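Local atomic coordinates of putative NAD-dependent epimerase/dehydratase (Bacillus halodurans, PDB entry 3E8X), a protein that binds NADP in a Rossmann-type domain and is probably an epimerase, dehydratase or related oxidoreductase of the atypical short-chain dehydrogenase/reductase group, its substrate unknown. Residues 28-33 with 59-64; 44-49 with 207-212; 197-202 with 225-230. One frame throughout, in Å; residues are numbered along the deposited sequence.

Contact 1 (28-33 with 59-64); sequences GANGKV and PELRER. With NAP (NADP nicotinamide-adenine-dinucleotide phosphate), chain B.
The amide of N30 is held at both ends and also meets L61. ND2 gives a hydrogen bond to O1X of the NADP 2'-phosphate (2.7 Å, 159° at the hydrogen), OD1 accepts one from R35 NH2, and L61 CD2 rests 3.8 Å from the same OD1. With CG anti to the backbone N (chi1 -158°), the amide reaches the phosphate on one hand and L61 on the other; the side chains of N30 and L61 cross at about a right angle. CD2 of L61 also lies 3.8 Å from A29 O, and CD1 approaches A29 CB more loosely. L61 thus packs helix 58-63 against the glycine-rich turn that follows strand 23-27, with A50 and V52 of strand 47-52 beside it. The turn, type I from G28 to G31, leads into helix 32-43, whose first amides serve the diphosphate: K32 N binds O2A (2.9 Å) and V33 N binds O2N (2.8 Å). At G31 a CB would clash with O5B of the cofactor. Phosphate oxygens meeting amides at a helix N-terminus probably gain from its dipole, and the bond from N30 to the 2'-phosphate, a group NAD lacks, is consistent with selection of NADP.

Contact 2 (44-49 with 207-212); sequences KGHEPV and LVDQQH
A helix end and a beta turn face each other here, H46 and D209 being the nearest pair at 9.4 Å between CA atoms, and side chains and one water bridge the gap. G45 ends helix 32-43 in a Schellman motif with positive phi (92°), after which H46 leads into strand 47-52; across from it, L207 to Q210 form a type I turn closed by Q210 N to L207 O. The imidazole of H46 does most of the bridging. V208 CG1 comes obliquely to the ring, 3.5 Å from NE2, while D209 OD2 lies at the ring edge, 3.5 Å from CE1, its carboxylate turned 82° from the imidazole. D209 has CG between its backbone N and carbonyl carbon (chi1 56°), which brings the carboxylate to this edge. A water hydrogen-bonded to H46 NE2 (2.8 Å) also donates a weak bond to D209 OD1. H46 ND1 bonds to M22 N; with both nitrogens partnered, the ring's rotation is probably held. Far from the cofactor, this packing joins the start of strand 47-52 to the loop after helix 197-207: L41 of helix 32-43 touches both H46 and V208, V24 of strand 23-27 adjoins H46, and K44 forms a salt bridge with E206.

Contact 3 (197-202 with 225-230); sequences RHDVAK and TPIAKV. With NAP (NADP nicotinamide-adenine-dinucleotide phosphate), chain B.
Part of the NADP pocket of this Rossmann-type fold is built by the first turn of helix 197-207, whose other side packs against the start of helix 227-232. R197 serves the pocket. Its chain runs extended from CG to NE, and the edge of the guanidinium meets the nicotinamide-side phosphate: NE donates to O1N of NADP (2.6 Å, 163° at the hydrogen), and NH2 adds a weak, bent bond to the same oxygen (3.2 Å). NH1 turns to N175 OD1, which helps to fix the plane of the group. A leucine in place of R197 would probably leave O1N without its charged donor and N175 OD1 without this donor. On the side of helix 227-232 the contact is van der Waals packing without a hydrogen bond, and I227 carries it. With CG1 anti to the carbonyl carbon (chi1 -73°), its CD1 reaches K202 CB at 3.6 Å, the two side chains crossing at about a right angle. Beyond that point K202 leads away to a salt bridge with E40. D199 OD2 is hydrogen-bonded to T196 OG1 just before the helix, to T179 N and to N222 ND2; OD1 accepts from G180 N while I227 CD1 rests 3.8 Å from OD1.

Contacts 1 and 3 share the cofactor: residues 28-33 bind its 2'-phosphate and diphosphate, and R197 reaches the diphosphate from helix 197-207. Their centres lie about 19 Å apart, yet they touch directly, R197 CD packing on K32 CB at 3.4 Å and V200 CG1 on V33 CG1 at 3.9 Å, so the two helix starts flank the phosphates. Contact 2 takes no part in binding, its nearest atoms about 5 Å from those of either other contact. It joins the chain just past the far ends of the same two helices, its centre about 17 Å from that of contact 1 and 14 Å from that of contact 3. Ligand and direct packing tie the pair at one end, side chains and a water at the other.

Contact 1 (28-33 with 59-64)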
# COMPACT_ATOMS: atom_id res chain seq x y z
N GLY A 28 -5.28 -12.17 13.99
CA GLY A 28 -5.84 -13.11 13.03
C GLY A 28 -5.98 -14.50 13.61
O GLY A 28 -5.93 -15.48 12.86
N ALA A 29 -6.22 -14.58 14.93
CA ALA A 29 -6.06 -15.83 15.70
C ALA A 29 -7.13 -16.93 15.38
O ALA A 29 -6.92 -18.13 15.71
CB ALA A 29 -5.96 -15.56 17.24
N ASN A 30 -8.24 -16.53 14.78
CA ASN A 30 -9.27 -17.48 14.35
C ASN A 30 -9.05 -18.09 12.96
O ASN A 30 -9.83 -18.96 12.54
CB ASN A 30 -10.67 -16.85 14.42
CG ASN A 30 -11.78 -17.90 14.51
OD1 ASN A 30 -11.68 -18.87 15.29
ND2 ASN A 30 -12.84 -17.72 13.72
N GLY A 31 -7.99 -17.67 12.27
CA GLY A 31 -7.63 -18.22 10.97
C GLY A 31 -7.01 -19.62 11.09
O GLY A 31 -6.71 -20.07 12.17
N LYS A 32 -6.84 -20.27 9.95
CA LYS A 32 -6.48 -21.68 9.89
C LYS A 32 -5.04 -21.89 10.36
O LYS A 32 -4.81 -22.69 11.27
CB LYS A 32 -6.69 -22.24 8.48
CG LYS A 32 -8.13 -22.20 7.99
CD LYS A 32 -8.25 -22.19 6.44
CE LYS A 32 -9.50 -21.50 5.95
NZ LYS A 32 -9.16 -20.57 4.83
N VAL A 33 -4.08 -21.14 9.81
CA VAL A 33 -2.72 -21.14 10.34
C VAL A 33 -2.64 -20.74 11.82
O VAL A 33 -2.03 -21.45 12.63
CB VAL A 33 -1.76 -20.25 9.51
CG1 VAL A 33 -0.34 -20.19 10.16
CG2 VAL A 33 -1.65 -20.77 8.08
N PRO A 59 -13.76 -19.18 23.61
CA PRO A 59 -13.71 -20.48 24.28
C PRO A 59 -13.00 -21.58 23.49
O PRO A 59 -12.19 -22.30 24.08
CB PRO A 59 -15.19 -20.79 24.54
CG PRO A 59 -15.83 -19.44 24.63
CD PRO A 59 -15.11 -18.60 23.64
N GLU A 60 -13.25 -21.70 22.18
CA GLU A 60 -12.58 -22.76 21.40
C GLU A 60 -11.11 -22.47 21.15
O GLU A 60 -10.29 -23.39 21.02
CB GLU A 60 -13.32 -23.08 20.09
CG GLU A 60 -14.62 -23.84 20.34
CD GLU A 60 -15.25 -24.40 19.06
OE1 GLU A 60 -14.59 -24.46 17.99
OE2 GLU A 60 -16.39 -24.80 19.15
N LEU A 61 -10.75 -21.18 21.06
CA LEU A 61 -9.33 -20.84 20.90
C LEU A 61 -8.54 -21.10 22.19
O LEU A 61 -7.39 -21.53 22.13
CB LEU A 61 -9.14 -19.42 20.39
CG LEU A 61 -9.75 -19.21 18.98
CD1 LEU A 61 -9.53 -17.84 18.67
CD2 LEU A 61 -9.20 -20.21 17.91
N ARG A 62 -9.16 -20.89 23.34
CA ARG A 62 -8.59 -21.36 24.60
C ARG A 62 -8.35 -22.90 24.60
O ARG A 62 -7.31 -23.34 25.05
CB ARG A 62 -9.47 -21.00 25.79
CG ARG A 62 -9.59 -19.55 26.08
CD ARG A 62 -10.37 -19.29 27.38
NE ARG A 62 -10.57 -17.85 27.61
CZ ARG A 62 -9.69 -17.04 28.22
NH1 ARG A 62 -8.54 -17.50 28.70
NH2 ARG A 62 -9.98 -15.76 28.36
N GLU A 63 -9.31 -23.69 24.09
CA GLU A 63 -9.17 -25.15 23.95
C GLU A 63 -7.99 -25.50 23.02
O GLU A 63 -7.26 -26.45 23.25
CB GLU A 63 -10.44 -25.78 23.35
CG GLU A 63 -11.63 -25.79 24.28
CD GLU A 63 -12.82 -26.44 23.66
OE1 GLU A 63 -12.77 -26.77 22.47
OE2 GLU A 63 -13.83 -26.63 24.37
N ARG A 64 -7.81 -24.72 21.98
CA ARG A 64 -6.70 -24.91 21.01
C ARG A 64 -5.32 -24.41 21.47
O ARG A 64 -4.31 -24.59 20.78
CB ARG A 64 -7.09 -24.22 19.72
CG ARG A 64 -8.36 -24.79 19.14
CD ARG A 64 -8.45 -24.36 17.68
NE ARG A 64 -9.56 -24.99 17.00
CZ ARG A 64 -9.51 -26.16 16.41
NH1 ARG A 64 -8.40 -26.89 16.42
NH2 ARG A 64 -10.60 -26.62 15.82
PA NAP B . -7.52 -17.47 7.19
O1A NAP B . -8.36 -16.67 6.20
O2A NAP B . -7.98 -18.83 7.65
O5B NAP B . -7.23 -16.47 8.44
C5B NAP B . -7.52 -15.06 8.41
C4B NAP B . -8.04 -14.53 9.75
O4B NAP B . -8.05 -13.09 9.65
C3B NAP B . -9.49 -14.95 10.12
O3B NAP B . -9.59 -15.65 11.38
C2B NAP B . -10.25 -13.65 10.23
O2B NAP B . -11.25 -13.57 11.28
C1B NAP B . -9.11 -12.65 10.49
N9A NAP B . -9.58 -11.27 10.24
C8A NAP B . -10.22 -10.83 9.14
N7A NAP B . -10.52 -9.53 9.31
C5A NAP B . -10.07 -9.16 10.53
C6A NAP B . -10.09 -7.97 11.25
N6A NAP B . -10.66 -6.86 10.72
N1A NAP B . -9.58 -7.91 12.50
C2A NAP B . -9.03 -9.00 13.03
N3A NAP B . -8.99 -10.17 12.37
C4A NAP B . -9.50 -10.27 11.11
O3 NAP B . -6.03 -17.64 6.52
PN NAP B . -4.94 -18.83 6.76
O1N NAP B . -5.26 -19.91 5.77
O2N NAP B . -4.82 -18.99 8.26
O5D NAP B . -3.58 -18.25 6.14
C5D NAP B . -2.79 -17.30 6.85
C4D NAP B . -2.27 -16.29 5.85
O4D NAP B . -1.42 -16.90 4.88
C3D NAP B . -3.41 -15.66 5.06
O3D NAP B . -3.94 -14.56 5.81
C2D NAP B . -2.78 -15.34 3.70
O2D NAP B . -2.51 -13.96 3.52
C1D NAP B . -1.45 -16.12 3.67
N1N NAP B . -1.21 -16.99 2.48
C2N NAP B . -2.18 -17.78 1.95
C3N NAP B . -1.90 -18.60 0.83
C7N NAP B . -2.93 -19.53 0.23
O7N NAP B . -2.53 -20.44 -0.52
N7N NAP B . -4.22 -19.37 0.56
C4N NAP B . -0.62 -18.58 0.27
C5N NAP B . 0.35 -17.76 0.84
C6N NAP B . 0.02 -16.99 1.94
P2B NAP B . -12.67 -14.40 11.30
O1X NAP B . -12.36 -15.73 11.95
O2X NAP B . -13.58 -13.54 12.16
O3X NAP B . -13.02 -14.54 9.83

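Contact 2 (44-49 with 207-212)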
# COMPACT_ATOMS: atom_id res chain seq x y z
N LYS A 44 5.69 -24.79 22.99
CA LYS A 44 7.04 -24.24 23.08
C LYS A 44 7.26 -23.46 24.39
O LYS A 44 8.34 -22.96 24.64
CB LYS A 44 7.26 -23.28 21.91
CG LYS A 44 7.57 -23.93 20.61
CD LYS A 44 8.88 -24.56 20.67
CE LYS A 44 9.40 -24.95 19.33
NZ LYS A 44 10.81 -25.44 19.56
N GLY A 45 6.23 -23.37 25.24
CA GLY A 45 6.33 -22.64 26.52
C GLY A 45 5.92 -21.18 26.50
O GLY A 45 6.11 -20.47 27.49
N HIS A 46 5.35 -20.72 25.38
CA HIS A 46 4.90 -19.35 25.23
C HIS A 46 3.46 -19.23 25.69
O HIS A 46 2.79 -20.22 25.94
CB HIS A 46 5.09 -18.85 23.78
CG HIS A 46 6.49 -19.01 23.30
ND1 HIS A 46 7.57 -18.52 24.01
CD2 HIS A 46 7.00 -19.65 22.22
CE1 HIS A 46 8.68 -18.83 23.37
NE2 HIS A 46 8.37 -19.51 22.28
N GLU A 47 3.05 -17.99 25.90
CA GLU A 47 1.68 -17.68 26.24
C GLU A 47 1.02 -17.02 25.04
O GLU A 47 1.22 -15.85 24.80
CB GLU A 47 1.63 -16.79 27.48
CG GLU A 47 2.32 -17.42 28.65
CD GLU A 47 1.84 -16.92 29.99
OE1 GLU A 47 1.38 -15.75 30.09
OE2 GLU A 47 1.96 -17.69 30.96
N PRO A 48 0.24 -17.81 24.25
CA PRO A 48 -0.46 -17.23 23.13
C PRO A 48 -1.72 -16.46 23.55
O PRO A 48 -2.57 -16.95 24.32
CB PRO A 48 -0.81 -18.45 22.24
CG PRO A 48 -0.20 -19.62 22.88
CD PRO A 48 -0.04 -19.26 24.33
N VAL A 49 -1.79 -15.22 23.05
CA VAL A 49 -2.90 -14.31 23.30
C VAL A 49 -3.60 -14.21 21.97
O VAL A 49 -3.03 -13.72 21.01
CB VAL A 49 -2.43 -12.92 23.85
CG1 VAL A 49 -3.65 -11.95 24.01
CG2 VAL A 49 -1.62 -13.09 25.19
N LEU A 207 10.68 -20.17 15.50
CA LEU A 207 11.61 -19.03 15.36
C LEU A 207 11.25 -17.78 16.19
O LEU A 207 12.05 -16.87 16.29
CB LEU A 207 11.83 -18.71 13.86
CG LEU A 207 10.69 -18.30 12.89
CD1 LEU A 207 10.14 -16.94 13.26
CD2 LEU A 207 11.29 -18.26 11.49
N VAL A 208 10.12 -17.78 16.88
CA VAL A 208 9.67 -16.60 17.56
C VAL A 208 10.69 -16.08 18.61
O VAL A 208 10.89 -14.85 18.75
CB VAL A 208 8.21 -16.74 18.09
CG1 VAL A 208 8.18 -17.70 19.27
CG2 VAL A 208 7.63 -15.36 18.45
N ASP A 209 11.39 -16.97 19.28
CA ASP A 209 12.33 -16.57 20.28
C ASP A 209 13.76 -16.73 19.81
O ASP A 209 14.65 -16.68 20.63
CB ASP A 209 12.15 -17.34 21.59
CG ASP A 209 12.23 -18.85 21.41
OD1 ASP A 209 12.44 -19.36 20.29
OD2 ASP A 209 12.02 -19.52 22.42
N GLN A 210 13.97 -16.92 18.51
CA GLN A 210 15.32 -17.07 17.97
C GLN A 210 15.89 -15.75 17.44
O GLN A 210 15.51 -15.28 16.38
CB GLN A 210 15.34 -18.17 16.92
CG GLN A 210 14.82 -19.49 17.46
CD GLN A 210 15.69 -20.09 18.57
OE1 GLN A 210 15.24 -20.32 19.71
NE2 GLN A 210 16.93 -20.32 18.25
N GLN A 211 16.82 -15.19 18.21
CA GLN A 211 17.47 -13.89 17.94
C GLN A 211 18.18 -13.92 16.57
O GLN A 211 18.20 -12.94 15.86
CB GLN A 211 18.41 -13.52 19.12
CG GLN A 211 19.35 -12.31 18.93
CD GLN A 211 20.19 -11.93 20.21
OE1 GLN A 211 21.23 -12.54 20.52
NE2 GLN A 211 19.72 -10.91 20.92
N HIS A 212 18.77 -15.05 16.20
CA HIS A 212 19.50 -15.15 14.97
C HIS A 212 18.58 -15.08 13.76
O HIS A 212 19.05 -15.01 12.63
CB HIS A 212 20.39 -16.41 14.93
CG HIS A 212 19.65 -17.69 14.62
ND1 HIS A 212 19.12 -18.50 15.60
CD2 HIS A 212 19.44 -18.34 13.45
CE1 HIS A 212 18.52 -19.54 15.04
NE2 HIS A 212 18.72 -19.48 13.73
O HOH W 1 9.94 -20.70 20.28

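Contact 3 (197-202 with 225-230)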
# COMPACT_ATOMS: atom_id res chain seq x y z
N ARG A 197 -0.58 -25.82 6.26
CA ARG A 197 -0.78 -24.80 7.27
C ARG A 197 -0.21 -25.19 8.66
O ARG A 197 0.22 -24.31 9.43
CB ARG A 197 -2.26 -24.46 7.35
CG ARG A 197 -2.79 -23.71 6.15
CD ARG A 197 -4.27 -23.32 6.34
NE ARG A 197 -4.72 -22.39 5.32
CZ ARG A 197 -5.09 -22.75 4.10
NH1 ARG A 197 -5.13 -24.02 3.74
NH2 ARG A 197 -5.45 -21.82 3.24
N HIS A 198 -0.26 -26.48 8.99
CA HIS A 198 0.32 -27.01 10.23
C HIS A 198 1.81 -26.67 10.29
O HIS A 198 2.31 -26.21 11.30
CB HIS A 198 0.20 -28.53 10.33
CG HIS A 198 -1.10 -29.03 10.85
ND1 HIS A 198 -1.49 -28.87 12.16
CD2 HIS A 198 -2.10 -29.73 10.23
CE1 HIS A 198 -2.69 -29.41 12.32
NE2 HIS A 198 -3.07 -29.97 11.18
N ASP A 199 2.50 -26.89 9.19
CA ASP A 199 3.92 -26.74 9.12
C ASP A 199 4.34 -25.28 9.13
O ASP A 199 5.35 -24.96 9.73
CB ASP A 199 4.50 -27.50 7.91
CG ASP A 199 4.48 -29.02 8.09
OD1 ASP A 199 4.82 -29.49 9.21
OD2 ASP A 199 4.16 -29.73 7.07
N VAL A 200 3.55 -24.38 8.52
CA VAL A 200 3.77 -22.94 8.62
C VAL A 200 3.71 -22.55 10.08
O VAL A 200 4.56 -21.80 10.55
CB VAL A 200 2.71 -22.10 7.80
CG1 VAL A 200 2.89 -20.57 8.01
CG2 VAL A 200 2.76 -22.49 6.34
N ALA A 201 2.69 -23.04 10.80
CA ALA A 201 2.54 -22.71 12.20
C ALA A 201 3.79 -23.17 13.00
O ALA A 201 4.26 -22.45 13.88
CB ALA A 201 1.23 -23.28 12.78
N LYS A 202 4.26 -24.38 12.70
CA LYS A 202 5.45 -24.96 13.33
C LYS A 202 6.70 -24.12 13.08
O LYS A 202 7.50 -23.90 13.98
CB LYS A 202 5.67 -26.40 12.82
CG LYS A 202 4.86 -27.44 13.52
CD LYS A 202 5.03 -28.82 12.88
CE LYS A 202 3.93 -29.80 13.26
NZ LYS A 202 3.82 -29.99 14.72
N THR A 225 13.89 -31.25 5.10
CA THR A 225 14.70 -30.91 6.23
C THR A 225 13.79 -30.66 7.44
O THR A 225 12.85 -29.88 7.36
CB THR A 225 15.54 -29.66 5.97
OG1 THR A 225 16.20 -29.78 4.71
CG2 THR A 225 16.54 -29.42 7.09
N PRO A 226 14.09 -31.31 8.57
CA PRO A 226 13.33 -31.03 9.77
C PRO A 226 13.30 -29.53 10.14
O PRO A 226 14.32 -28.87 10.07
CB PRO A 226 14.02 -31.88 10.84
CG PRO A 226 14.60 -33.04 10.06
CD PRO A 226 15.09 -32.39 8.78
N ILE A 227 12.14 -29.03 10.55
CA ILE A 227 11.91 -27.62 10.85
C ILE A 227 12.91 -27.01 11.87
O ILE A 227 13.36 -25.91 11.69
CB ILE A 227 10.41 -27.38 11.32
CG1 ILE A 227 9.45 -27.51 10.12
CG2 ILE A 227 10.26 -26.00 12.03
CD1 ILE A 227 7.99 -27.78 10.45
N ALA A 228 13.24 -27.72 12.94
CA ALA A 228 14.22 -27.25 13.94
C ALA A 228 15.58 -26.97 13.29
O ALA A 228 16.18 -25.95 13.55
CB ALA A 228 14.37 -28.27 15.09
N LYS A 229 16.03 -27.89 12.44
CA LYS A 229 17.30 -27.75 11.75
C LYS A 229 17.31 -26.60 10.71
O LYS A 229 18.30 -25.87 10.57
CB LYS A 229 17.69 -29.09 11.13
CG LYS A 229 18.96 -29.05 10.36
CD LYS A 229 19.36 -30.44 9.91
CE LYS A 229 20.54 -30.38 9.02
NZ LYS A 229 20.74 -31.69 8.38
N VAL A 230 16.21 -26.43 9.99
CA VAL A 230 16.09 -25.33 9.04
C VAL A 230 16.24 -24.00 9.78
O VAL A 230 16.93 -23.10 9.30
CB VAL A 230 14.73 -25.42 8.24
CG1 VAL A 230 14.36 -24.14 7.70
CG2 VAL A 230 14.82 -26.47 7.06
PA NAP B . -7.52 -17.47 7.19
O1A NAP B . -8.36 -16.67 6.20
O2A NAP B . -7.98 -18.83 7.65
O5B NAP B . -7.23 -16.47 8.44
C5B NAP B . -7.52 -15.06 8.41
C4B NAP B . -8.04 -14.53 9.75
O4B NAP B . -8.05 -13.09 9.65
C3B NAP B . -9.49 -14.95 10.12
O3B NAP B . -9.59 -15.65 11.38
C2B NAP B . -10.25 -13.65 10.23
O2B NAP B . -11.25 -13.57 11.28
C1B NAP B . -9.11 -12.65 10.49
N9A NAP B . -9.58 -11.27 10.24
C8A NAP B . -10.22 -10.83 9.14
N7A NAP B . -10.52 -9.53 9.31
C5A NAP B . -10.07 -9.16 10.53
C6A NAP B . -10.09 -7.97 11.25
N6A NAP B . -10.66 -6.86 10.72
N1A NAP B . -9.58 -7.91 12.50
C2A NAP B . -9.03 -9.00 13.03
N3A NAP B . -8.99 -10.17 12.37
C4A NAP B . -9.50 -10.27 11.11
O3 NAP B . -6.03 -17.64 6.52
PN NAP B . -4.94 -18.83 6.76
O1N NAP B . -5.26 -19.91 5.77
O2N NAP B . -4.82 -18.99 8.26
O5D NAP B . -3.58 -18.25 6.14
C5D NAP B . -2.79 -17.30 6.85
C4D NAP B . -2.27 -16.29 5.85
O4D NAP B . -1.42 -16.90 4.88
C3D NAP B . -3.41 -15.66 5.06
O3D NAP B . -3.94 -14.56 5.81
C2D NAP B . -2.78 -15.34 3.70
O2D NAP B . -2.51 -13.96 3.52
C1D NAP B . -1.45 -16.12 3.67
N1N NAP B . -1.21 -16.99 2.48
C2N NAP B . -2.18 -17.78 1.95
C3N NAP B . -1.90 -18.60 0.83
C7N NAP B . -2.93 -19.53 0.23
O7N NAP B . -2.53 -20.44 -0.52
N7N NAP B . -4.22 -19.37 0.56
C4N NAP B . -0.62 -18.58 0.27
C5N NAP B . 0.35 -17.76 0.84
C6N NAP B . 0.02 -16.99 1.94
P2B NAP B . -12.67 -14.40 11.30
O1X NAP B . -12.36 -15.73 11.95
O2X NAP B . -13.58 -13.54 12.16
O3X NAP B . -13.02 -14.54 9.83